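Local coordinates for protein polyketide synthase/nonribosomal peptide synthetase hybrid RzxB (Pseudomonas fluorescens, PDB 5IL6) that probably dehydrates beta-hydroxyacyl intermediates into enoyl groups as the dehydratase domain of the trans-AT synthase that assembles rhizoxin, at residues C237-C243 / C274-L278. Residues are numbered along the deposited sequence.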
loop_
_atom_site.group_PDB
_atom_site.type_symbol
_atom_site.label_atom_id
_atom_site.label_comp_id
_atom_site.label_asym_id
_atom_site.label_seq_id
_atom_site.Cartn_x
_atom_site.Cartn_y
_atom_site.Cartn_z
ATOM N N CYS A 237 4.081 -8.846 0.428
ATOM C CA CYS A 237 3.380 -8.250 -0.706
ATOM C C CYS A 237 3.983 -8.858 -1.962
ATOM O O CYS A 237 5.164 -8.644 -2.252
ATOM C CB CYS A 237 3.504 -6.730 -0.729
ATOM S SG CYS A 237 2.614 -5.982 -2.115
ATOM N N VAL A 238 3.183 -9.621 -2.699
ATOM C CA VAL A 238 3.640 -10.306 -3.903
ATOM C C VAL A 238 2.987 -9.640 -5.102
ATOM O O VAL A 238 1.757 -9.529 -5.168
ATOM C CB VAL A 238 3.319 -11.806 -3.863
ATOM C CG1 VAL A 238 3.749 -12.469 -5.161
ATOM C CG2 VAL A 238 4.004 -12.464 -2.671
ATOM N N LEU A 239 3.811 -9.186 -6.043
ATOM C CA LEU A 239 3.337 -8.579 -7.280
ATOM C C LEU A 239 3.518 -9.593 -8.405
ATOM O O LEU A 239 4.641 -9.833 -8.863
ATOM C CB LEU A 239 4.090 -7.284 -7.570
ATOM C CG LEU A 239 3.656 -6.510 -8.815
ATOM C CD1 LEU A 239 2.216 -6.030 -8.688
ATOM C CD2 LEU A 239 4.592 -5.334 -9.055
ATOM N N LEU A 240 2.411 -10.190 -8.843
ATOM C CA LEU A 240 2.421 -11.228 -9.868
ATOM C C LEU A 240 2.370 -10.675 -11.285
ATOM O O LEU A 240 2.996 -11.237 -12.189
ATOM C CB LEU A 240 1.249 -12.184 -9.640
ATOM C CG LEU A 240 1.485 -13.117 -8.457
ATOM C CD1 LEU A 240 0.196 -13.555 -7.795
ATOM C CD2 LEU A 240 2.238 -14.322 -8.992
ATOM N N ALA A 241 1.631 -9.593 -11.500
ATOM C CA ALA A 241 1.443 -9.065 -12.842
ATOM C C ALA A 241 0.980 -7.623 -12.726
ATOM O O ALA A 241 0.574 -7.163 -11.656
ATOM C CB ALA A 241 0.435 -9.904 -13.633
ATOM N N ASP A 242 1.055 -6.910 -13.847
ATOM C CA ASP A 242 0.555 -5.544 -13.886
ATOM C C ASP A 242 -0.928 -5.523 -13.541
ATOM O O ASP A 242 -1.699 -6.377 -13.989
ATOM C CB ASP A 242 0.792 -4.932 -15.266
ATOM C CG ASP A 242 2.265 -4.762 -15.582
ATOM O OD1 ASP A 242 3.079 -4.742 -14.635
ATOM O OD2 ASP A 242 2.607 -4.646 -16.777
ATOM N N CYS A 243 -1.321 -4.544 -12.741
ATOM C CA CYS A 243 -2.696 -4.448 -12.274
ATOM C C CYS A 243 -3.474 -3.454 -13.122
ATOM O O CYS A 243 -3.008 -2.323 -13.307
ATOM C CB CYS A 243 -2.732 -4.020 -10.810
ATOM S SG CYS A 243 -1.886 -5.167 -9.696
ATOM N N CYS A 274 -5.357 -13.371 -10.539
ATOM C CA CYS A 274 -4.660 -12.782 -9.406
ATOM C C CYS A 274 -3.483 -11.943 -9.886
ATOM O O CYS A 274 -2.611 -12.431 -10.611
ATOM C CB CYS A 274 -4.169 -13.864 -8.449
ATOM S SG CYS A 274 -3.452 -13.157 -6.955
ATOM N N CYS A 275 -3.458 -10.675 -9.477
ATOM C CA CYS A 275 -2.378 -9.764 -9.829
ATOM C C CYS A 275 -1.471 -9.418 -8.660
ATOM O O CYS A 275 -0.294 -9.123 -8.879
ATOM C CB CYS A 275 -2.950 -8.466 -10.413
ATOM S SG CYS A 275 -3.823 -8.695 -11.977
ATOM N N ALA A 276 -1.978 -9.454 -7.430
ATOM C CA ALA A 276 -1.155 -9.142 -6.270
ATOM C C ALA A 276 -1.759 -9.794 -5.036
ATOM O O ALA A 276 -2.972 -10.012 -4.961
ATOM C CB ALA A 276 -1.026 -7.630 -6.064
ATOM N N ILE A 277 -0.895 -10.086 -4.065
ATOM C CA ILE A 277 -1.285 -10.748 -2.826
ATOM C C ILE A 277 -0.639 -10.009 -1.663
ATOM O O ILE A 277 0.552 -9.685 -1.713
ATOM C CB ILE A 277 -0.868 -12.231 -2.811
ATOM C CG1 ILE A 277 -1.578 -12.998 -3.927
ATOM C CG2 ILE A 277 -1.172 -12.862 -1.451
ATOM C CD1 ILE A 277 -1.046 -14.401 -4.133
ATOM N N LEU A 278 -1.428 -9.734 -0.627
ATOM C CA LEU A 278 -0.932 -9.180 0.628
ATOM C C LEU A 278 -1.281 -10.150 1.746
ATOM O O LEU A 278 -2.464 -10.378 2.025
ATOM C CB LEU A 278 -1.537 -7.805 0.917
ATOM C CG LEU A 278 -1.010 -6.602 0.132
ATOM C CD1 LEU A 278 -1.512 -6.607 -1.297
ATOM C CD2 LEU A 278 -1.413 -5.318 0.839
#
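Two neighbouring antiparallel strands of the double-hotdog dehydratase fold meet here, where strand 230-239 ends and its chain turns across the start of strand 274-284. Val238 and Ile277 form a hydrogen-bonded pair: Val238 N to Ile277 O is 2.8 Å and Ile277 N to Val238 O is 2.9 Å. The flanking non-hydrogen-bonded pairs, Cys237 with Leu278 and Leu239 with Ala276, bring their CA atoms to 4.6 Å, and a CA-H...O contact from Ala276 CA to Val238 O (3.1 Å) adds to the pairing. Beyond Leu239 the regular register stops. Cys275 O accepts from both Leu240 N (2.9 Å) and Ala241 N (3.3 Å), so one carbonyl holds the turning chain. On their other side, Cys275 and Ala276 both face Leu267, a classic beta bulge.

Side chains meeting across the segments are apolar on both faces. Beta-branched Val238 and Ile277, well suited to extended backbone, pack CB to CB at 4.3 Å; Leu240 CD1 continues this patch, 4.0 Å from Ile277 CD1 and 3.8 Å from Cys274 SG, and Val137 touches Val238 and Leu240. The opposite face carries Ala276, Cys237 and Leu239, the last two touching helix 53-67, and Leu278, touching helix 204-212, the hotdog helices. Ala276 offers just a methyl group, and Leu239 CD1 and Cys243 SG each lie a loose 4.5 Å from Ala276 CB. Cys243 SG also lies 3.5 Å from Cys275 CB, yet 4.6 Å from Cys275 SG, too far for a disulfide. Backbone hydrogen bonds and apolar packing, with cysteines as compact nonpolar side chains, therefore join this strand end to its neighbour.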